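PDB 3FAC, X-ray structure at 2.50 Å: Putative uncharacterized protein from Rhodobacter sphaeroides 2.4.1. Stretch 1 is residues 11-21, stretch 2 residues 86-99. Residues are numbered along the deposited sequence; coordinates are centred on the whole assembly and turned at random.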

ATOM      1  N   GLU A  11      -0.870 -11.633   3.016  1.00 22.25           N
ATOM      2  CA  GLU A  11       0.388 -11.335   3.686  1.00 23.22           C
ATOM      3  C   GLU A  11       1.479 -11.025   2.676  1.00 22.96           C
ATOM      4  O   GLU A  11       1.741 -11.811   1.768  1.00 23.01           O
ATOM      5  CB  GLU A  11       0.863 -12.493   4.568  1.00 22.85           C
ATOM      6  CG  GLU A  11       2.178 -12.153   5.276  1.00 26.44           C
ATOM      7  CD  GLU A  11       2.658 -13.230   6.230  1.00 29.02           C
ATOM      8  OE1 GLU A  11       1.859 -13.668   7.085  1.00 30.87           O
ATOM      9  OE2 GLU A  11       3.843 -13.622   6.136  1.00 27.17           O
ATOM     10  N   ILE A  12       2.116  -9.874   2.837  1.00 22.95           N
ATOM     11  CA  ILE A  12       3.190  -9.492   1.940  1.00 23.14           C
ATOM     12  C   ILE A  12       4.518  -9.484   2.690  1.00 24.63           C
ATOM     13  O   ILE A  12       4.557  -9.590   3.919  1.00 25.21           O
ATOM     14  CB  ILE A  12       2.945  -8.096   1.330  1.00 21.77           C
ATOM     15  CG1 ILE A  12       2.821  -7.050   2.437  1.00 20.65           C
ATOM     16  CG2 ILE A  12       1.686  -8.113   0.479  1.00 21.11           C
ATOM     17  CD1 ILE A  12       2.749  -5.625   1.923  1.00 20.84           C
ATOM     18  N   GLU A  13       5.602  -9.375   1.930  1.00 26.36           N
ATOM     19  CA  GLU A  13       6.955  -9.334   2.471  1.00 28.42           C
ATOM     20  C   GLU A  13       7.601  -8.186   1.706  1.00 28.19           C
ATOM     21  O   GLU A  13       7.979  -8.350   0.547  1.00 27.56           O
ATOM     22  CB  GLU A  13       7.672 -10.652   2.165  1.00 31.13           C
ATOM     23  CG  GLU A  13       8.669 -11.103   3.219  1.00 37.03           C
ATOM     24  CD  GLU A  13       9.961 -10.316   3.199  1.00 40.28           C
ATOM     25  OE1 GLU A  13       9.911  -9.075   3.343  1.00 42.43           O
ATOM     26  OE2 GLU A  13      11.031 -10.945   3.045  1.00 41.50           O
ATOM     27  N   VAL A  14       7.718  -7.023   2.339  1.00 28.28           N
ATOM     28  CA  VAL A  14       8.280  -5.865   1.649  1.00 29.95           C
ATOM     29  C   VAL A  14       9.404  -5.113   2.356  1.00 30.77           C
ATOM     30  O   VAL A  14       9.439  -5.017   3.582  1.00 31.63           O
ATOM     31  CB  VAL A  14       7.158  -4.851   1.298  1.00 28.89           C
ATOM     32  CG1 VAL A  14       6.491  -4.353   2.564  1.00 28.80           C
ATOM     33  CG2 VAL A  14       7.724  -3.693   0.504  1.00 29.46           C
ATOM     34  N   GLU A  15      10.325  -4.584   1.556  1.00 32.38           N
ATOM     35  CA  GLU A  15      11.451  -3.804   2.053  1.00 34.63           C
ATOM     36  C   GLU A  15      11.221  -2.374   1.586  1.00 34.73           C
ATOM     37  O   GLU A  15      11.159  -2.116   0.382  1.00 35.23           O
ATOM     38  CB  GLU A  15      12.768  -4.321   1.469  1.00 37.13           C
ATOM     39  CG  GLU A  15      13.112  -5.756   1.837  1.00 41.15           C
ATOM     40  CD  GLU A  15      13.278  -5.956   3.332  1.00 43.95           C
ATOM     41  OE1 GLU A  15      14.024  -5.169   3.953  1.00 46.19           O
ATOM     42  OE2 GLU A  15      12.669  -6.903   3.883  1.00 44.85           O
ATOM     43  N   LEU A  16      11.088  -1.449   2.531  1.00 33.87           N
ATOM     44  CA  LEU A  16      10.851  -0.051   2.193  1.00 34.22           C
ATOM     45  C   LEU A  16      12.084   0.616   1.614  1.00 35.03           C
ATOM     46  O   LEU A  16      13.188   0.450   2.124  1.00 35.47           O
ATOM     47  CB  LEU A  16      10.395   0.726   3.429  1.00 33.68           C
ATOM     48  CG  LEU A  16       9.150   0.199   4.141  1.00 33.30           C
ATOM     49  CD1 LEU A  16       8.860   1.080   5.345  1.00 31.88           C
ATOM     50  CD2 LEU A  16       7.968   0.178   3.181  1.00 31.63           C
ATOM     51  N   LEU A  17      11.884   1.383   0.550  1.00 35.91           N
ATOM     52  CA  LEU A  17      12.977   2.088  -0.100  1.00 36.37           C
ATOM     53  C   LEU A  17      13.697   3.024   0.860  1.00 36.42           C
ATOM     54  O   LEU A  17      14.897   2.885   1.088  1.00 37.75           O
ATOM     55  CB  LEU A  17      12.456   2.897  -1.287  1.00 37.69           C
ATOM     56  CG  LEU A  17      13.488   3.805  -1.965  1.00 37.86           C
ATOM     57  CD1 LEU A  17      14.627   2.967  -2.531  1.00 38.24           C
ATOM     58  CD2 LEU A  17      12.814   4.607  -3.066  1.00 39.47           C
ATOM     59  N   ASN A  18      12.964   3.981   1.416  1.00 36.94           N
ATOM     60  CA  ASN A  18      13.556   4.944   2.334  1.00 37.06           C
ATOM     61  C   ASN A  18      12.738   5.060   3.611  1.00 36.98           C
ATOM     62  O   ASN A  18      12.290   6.145   3.981  1.00 37.34           O
ATOM     63  CB  ASN A  18      13.662   6.312   1.652  1.00 38.79           C
ATOM     64  CG  ASN A  18      14.544   7.281   2.421  1.00 39.61           C
ATOM     65  OD1 ASN A  18      15.710   6.990   2.690  1.00 40.81           O
ATOM     66  ND2 ASN A  18      13.993   8.439   2.771  1.00 37.76           N
ATOM     67  N   GLY A  19      12.546   3.930   4.280  1.00 37.99           N
ATOM     68  CA  GLY A  19      11.785   3.911   5.514  1.00 38.31           C
ATOM     69  C   GLY A  19      10.462   4.646   5.440  1.00 39.14           C
ATOM     70  O   GLY A  19       9.794   4.661   4.404  1.00 39.93           O
ATOM     71  N   PHE A  20      10.090   5.264   6.555  1.00 39.93           N
ATOM     72  CA  PHE A  20       8.841   6.009   6.665  1.00 41.11           C
ATOM     73  C   PHE A  20       9.096   7.497   6.495  1.00 40.97           C
ATOM     74  O   PHE A  20       8.166   8.302   6.493  1.00 40.29           O
ATOM     75  CB  PHE A  20       8.218   5.751   8.035  1.00 41.83           C
ATOM     76  CG  PHE A  20       8.035   4.296   8.345  1.00 41.80           C
ATOM     77  CD1 PHE A  20       6.933   3.601   7.861  1.00 42.88           C
ATOM     78  CD2 PHE A  20       8.983   3.613   9.095  1.00 41.68           C
ATOM     79  CE1 PHE A  20       6.776   2.246   8.118  1.00 41.49           C
ATOM     80  CE2 PHE A  20       8.838   2.258   9.358  1.00 42.47           C
ATOM     81  CZ  PHE A  20       7.730   1.572   8.868  1.00 41.61           C
ATOM     82  N   ALA A  21      10.367   7.849   6.351  1.00 42.29           N
ATOM     83  CA  ALA A  21      10.776   9.235   6.189  1.00 43.87           C
ATOM     84  C   ALA A  21       9.926  10.016   5.191  1.00 44.71           C
ATOM     85  O   ALA A  21       9.707  11.214   5.367  1.00 45.72           O
ATOM     86  CB  ALA A  21      12.238   9.291   5.776  1.00 43.90           C
ATOM     87  N   GLU A  86       8.050   1.326 -11.425  1.00 48.75           N
ATOM     88  CA  GLU A  86       9.050   0.497 -10.761  1.00 47.33           C
ATOM     89  C   GLU A  86       8.932   0.610  -9.246  1.00 45.63           C
ATOM     90  O   GLU A  86       9.823   0.188  -8.511  1.00 45.71           O
ATOM     91  CB  GLU A  86      10.459   0.910 -11.193  1.00 48.25           C
ATOM     92  CG  GLU A  86      10.816   0.532 -12.618  1.00 49.33           C
ATOM     93  CD  GLU A  86      10.830  -0.969 -12.833  1.00 50.88           C
ATOM     94  OE1 GLU A  86      11.553  -1.674 -12.094  1.00 51.22           O
ATOM     95  OE2 GLU A  86      10.120  -1.446 -13.744  1.00 51.69           O
ATOM     96  N   GLU A  87       7.831   1.189  -8.782  1.00 43.73           N
ATOM     97  CA  GLU A  87       7.611   1.347  -7.352  1.00 42.09           C
ATOM     98  C   GLU A  87       6.248   0.825  -6.921  1.00 40.00           C
ATOM     99  O   GLU A  87       5.355   0.606  -7.737  1.00 39.46           O
ATOM    100  CB  GLU A  87       7.708   2.821  -6.937  1.00 42.88           C
ATOM    101  CG  GLU A  87       9.058   3.469  -7.139  1.00 42.66           C
ATOM    102  CD  GLU A  87       9.110   4.869  -6.559  1.00 42.05           C
ATOM    103  OE1 GLU A  87       8.170   5.653  -6.807  1.00 40.77           O
ATOM    104  OE2 GLU A  87      10.093   5.189  -5.858  1.00 42.99           O
ATOM    105  N   TYR A  88       6.109   0.641  -5.617  1.00 37.72           N
ATOM    106  CA  TYR A  88       4.874   0.177  -5.020  1.00 35.96           C
ATOM    107  C   TYR A  88       4.541   1.151  -3.904  1.00 34.82           C
ATOM    108  O   TYR A  88       5.436   1.727  -3.291  1.00 35.79           O
ATOM    109  CB  TYR A  88       5.048  -1.213  -4.403  1.00 36.69           C
ATOM    110  CG  TYR A  88       4.951  -2.389  -5.346  1.00 35.99           C
ATOM    111  CD1 TYR A  88       3.791  -2.632  -6.080  1.00 36.13           C
ATOM    112  CD2 TYR A  88       5.994  -3.305  -5.446  1.00 36.82           C
ATOM    113  CE1 TYR A  88       3.671  -3.769  -6.885  1.00 36.02           C
ATOM    114  CE2 TYR A  88       5.886  -4.441  -6.244  1.00 36.58           C
ATOM    115  CZ  TYR A  88       4.724  -4.669  -6.958  1.00 35.90           C
ATOM    116  OH  TYR A  88       4.616  -5.805  -7.727  1.00 34.66           O
ATOM    117  N   GLY A  89       3.253   1.342  -3.654  1.00 32.29           N
ATOM    118  CA  GLY A  89       2.825   2.209  -2.578  1.00 29.04           C
ATOM    119  C   GLY A  89       2.241   1.247  -1.567  1.00 27.29           C
ATOM    120  O   GLY A  89       1.288   0.536  -1.878  1.00 28.30           O
ATOM    121  N   VAL A  90       2.810   1.202  -0.367  1.00 25.49           N
ATOM    122  CA  VAL A  90       2.331   0.281   0.656  1.00 22.34           C
ATOM    123  C   VAL A  90       1.582   0.959   1.794  1.00 22.02           C
ATOM    124  O   VAL A  90       1.941   2.055   2.226  1.00 23.28           O
ATOM    125  CB  VAL A  90       3.501  -0.525   1.267  1.00 21.75           C
ATOM    126  CG1 VAL A  90       2.975  -1.528   2.287  1.00 20.37           C
ATOM    127  CG2 VAL A  90       4.261  -1.242   0.176  1.00 20.74           C
ATOM    128  N   ASN A  91       0.539   0.291   2.273  1.00 19.47           N
ATOM    129  CA  ASN A  91      -0.268   0.787   3.380  1.00 18.24           C
ATOM    130  C   ASN A  91       0.554   0.578   4.665  1.00 18.31           C
ATOM    131  O   ASN A  91       0.707  -0.555   5.131  1.00 17.35           O
ATOM    132  CB  ASN A  91      -1.570  -0.015   3.459  1.00 17.61           C
ATOM    133  CG  ASN A  91      -2.611   0.629   4.358  1.00 17.88           C
ATOM    134  OD1 ASN A  91      -2.291   1.214   5.389  1.00 18.43           O
ATOM    135  ND2 ASN A  91      -3.874   0.503   3.971  1.00 16.65           N
ATOM    136  N   VAL A  92       1.083   1.663   5.228  1.00 16.36           N
ATOM    137  CA  VAL A  92       1.893   1.576   6.447  1.00 16.89           C
ATOM    138  C   VAL A  92       1.168   0.880   7.604  1.00 15.52           C
ATOM    139  O   VAL A  92       1.792   0.204   8.419  1.00 14.53           O
ATOM    140  CB  VAL A  92       2.347   2.988   6.941  1.00 16.48           C
ATOM    141  CG1 VAL A  92       3.052   3.742   5.819  1.00 18.01           C
ATOM    142  CG2 VAL A  92       1.153   3.779   7.454  1.00 16.19           C
ATOM    143  N   ALA A  93      -0.148   1.044   7.667  1.00 13.97           N
ATOM    144  CA  ALA A  93      -0.934   0.449   8.737  1.00 12.27           C
ATOM    145  C   ALA A  93      -0.991  -1.075   8.710  1.00 11.19           C
ATOM    146  O   ALA A  93      -1.351  -1.697   9.707  1.00 12.81           O
ATOM    147  CB  ALA A  93      -2.338   1.021   8.722  1.00 14.49           C
ATOM    148  N   ILE A  94      -0.655  -1.691   7.584  1.00  8.71           N
ATOM    149  CA  ILE A  94      -0.679  -3.151   7.539  1.00 10.13           C
ATOM    150  C   ILE A  94       0.665  -3.726   8.002  1.00 10.61           C
ATOM    151  O   ILE A  94       0.762  -4.906   8.345  1.00 11.01           O
ATOM    152  CB  ILE A  94      -1.005  -3.703   6.112  1.00  9.87           C
ATOM    153  CG1 ILE A  94       0.147  -3.425   5.147  1.00  7.54           C
ATOM    154  CG2 ILE A  94      -2.292  -3.082   5.595  1.00  7.05           C
ATOM    155  CD1 ILE A  94       0.035  -4.199   3.842  1.00  7.84           C
ATOM    156  N   LEU A  95       1.696  -2.885   8.013  1.00 10.97           N
ATOM    157  CA  LEU A  95       3.031  -3.301   8.438  1.00 12.67           C
ATOM    158  C   LEU A  95       3.035  -3.668   9.920  1.00 12.68           C
ATOM    159  O   LEU A  95       2.606  -2.881  10.765  1.00 10.81           O
ATOM    160  CB  LEU A  95       4.043  -2.177   8.179  1.00 14.22           C
ATOM    161  CG  LEU A  95       4.147  -1.672   6.735  1.00 15.31           C
ATOM    162  CD1 LEU A  95       5.160  -0.550   6.682  1.00 13.62           C
ATOM    163  CD2 LEU A  95       4.551  -2.806   5.797  1.00 13.85           C
ATOM    164  N   GLU A  96       3.525  -4.867  10.219  1.00 13.82           N
ATOM    165  CA  GLU A  96       3.581  -5.378  11.583  1.00 14.38           C
ATOM    166  C   GLU A  96       4.339  -4.450  12.522  1.00 14.97           C
ATOM    167  O   GLU A  96       5.459  -4.034  12.229  1.00 14.84           O
ATOM    168  CB  GLU A  96       4.218  -6.773  11.591  1.00 13.49           C
ATOM    169  CG  GLU A  96       4.406  -7.387  12.974  1.00 13.68           C
ATOM    170  CD  GLU A  96       4.616  -8.895  12.928  1.00 14.67           C
ATOM    171  OE1 GLU A  96       3.613  -9.629  12.772  1.00 15.49           O
ATOM    172  OE2 GLU A  96       5.778  -9.349  13.042  1.00 13.32           O
ATOM    173  N   GLY A  97       3.704  -4.122  13.646  1.00 16.61           N
ATOM    174  CA  GLY A  97       4.316  -3.253  14.635  1.00 17.02           C
ATOM    175  C   GLY A  97       4.213  -1.769  14.335  1.00 16.99           C
ATOM    176  O   GLY A  97       4.863  -0.954  14.993  1.00 17.42           O
ATOM    177  N   VAL A  98       3.395  -1.408  13.353  1.00 16.75           N
ATOM    178  CA  VAL A  98       3.247  -0.003  12.990  1.00 18.21           C
ATOM    179  C   VAL A  98       1.863   0.566  13.252  1.00 20.23           C
ATOM    180  O   VAL A  98       0.883   0.157  12.631  1.00 21.59           O
ATOM    181  CB  VAL A  98       3.572   0.236  11.494  1.00 16.13           C
ATOM    182  CG1 VAL A  98       3.408   1.711  11.156  1.00 15.87           C
ATOM    183  CG2 VAL A  98       4.989  -0.225  11.186  1.00 16.75           C
ATOM    184  N   ASN A  99       1.787   1.511  14.180  1.00 21.87           N
ATOM    185  CA  ASN A  99       0.531   2.176  14.482  1.00 23.13           C
ATOM    186  C   ASN A  99       0.661   3.535  13.803  1.00 24.71           C
ATOM    187  O   ASN A  99       1.455   4.375  14.231  1.00 24.57           O
ATOM    188  CB  ASN A  99       0.357   2.365  15.986  1.00 22.57           C
ATOM    189  CG  ASN A  99      -1.003   2.924  16.340  1.00 22.31           C
ATOM    190  OD1 ASN A  99      -1.478   3.865  15.709  1.00 21.96           O
ATOM    191  ND2 ASN A  99      -1.636   2.352  17.356  1.00 23.24           N
TER

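No hydrogen bond joins the two stretches, although each contributes a β-strand; the contact is made almost entirely by apolar side chains. Where the strands face each other, the CA atoms of V14 and V90 lie 8.6 Å apart, too far for backbone pairing, and this gap is filled by side chains reaching in from both sides. The two stretches together bury 368 Å², both sides summed.

Along the strand of residues 11-14, the side chains alternate. I12 and V14 point toward the second stretch and are buried, whereas E11 points away and E13 is out of reach, the carboxylates of both finding hydrogen bonds elsewhere in the structure. I12, with chi1 p and chi2 t, brings its CD1 close to two partners, 3.6 Å from I94 CD1 and 4.1 Å from V90 CG1. V14 also meets two residues, and does so with different methyls: V14 CG2 lies 4.3 Å from V90 CG2, and V14 CG1 lies 4.1 Å from L95 CD2. V90 is thus shared by I12 and V14, its CG1 closest to the former and its CG2 to the latter.

L95 has the most covered area in the second stretch and links the contacts of V14 to those of L16 and F20. While its CD2 meets V14, L95 CD1 lies 4.3 Å from L16 CD1 and 3.5 Å from F20 CE1. L16 sets out sideways, but the end of its side chain comes nearer and makes this contact possible.

F20 loses more area to the contact than any other residue, 62 Å². Its ring presents an edge to L95 CD1 and to V92 CG1, the latter 4.4 Å from F20 CD1. V98 CG2 approaches obliquely, 4.0 Å from F20 CZ.

After the strand, the backbone of the second stretch is held by local hydrogen bonds. I94 N donates to N91 O at 3.0 Å and L95 N to V92 O at 3.1 Å, while the N91 side chain accepts a further bond, A93 N to N91 OD1, at 3.1 Å. A type II turn then runs from L95 to V98, closed by a 3.1 Å bond from V98 N to L95 O; G97 occupies it with a positive phi, which favours glycine. L95 and V98, at the two ends of this turn, both point toward the first stretch and both reach the F20 ring.

At the other end of the second stretch, L17 CD2 comes within 3.9 Å of E87 OE2, an apolar-to-carboxylate proximity without a hydrogen bond.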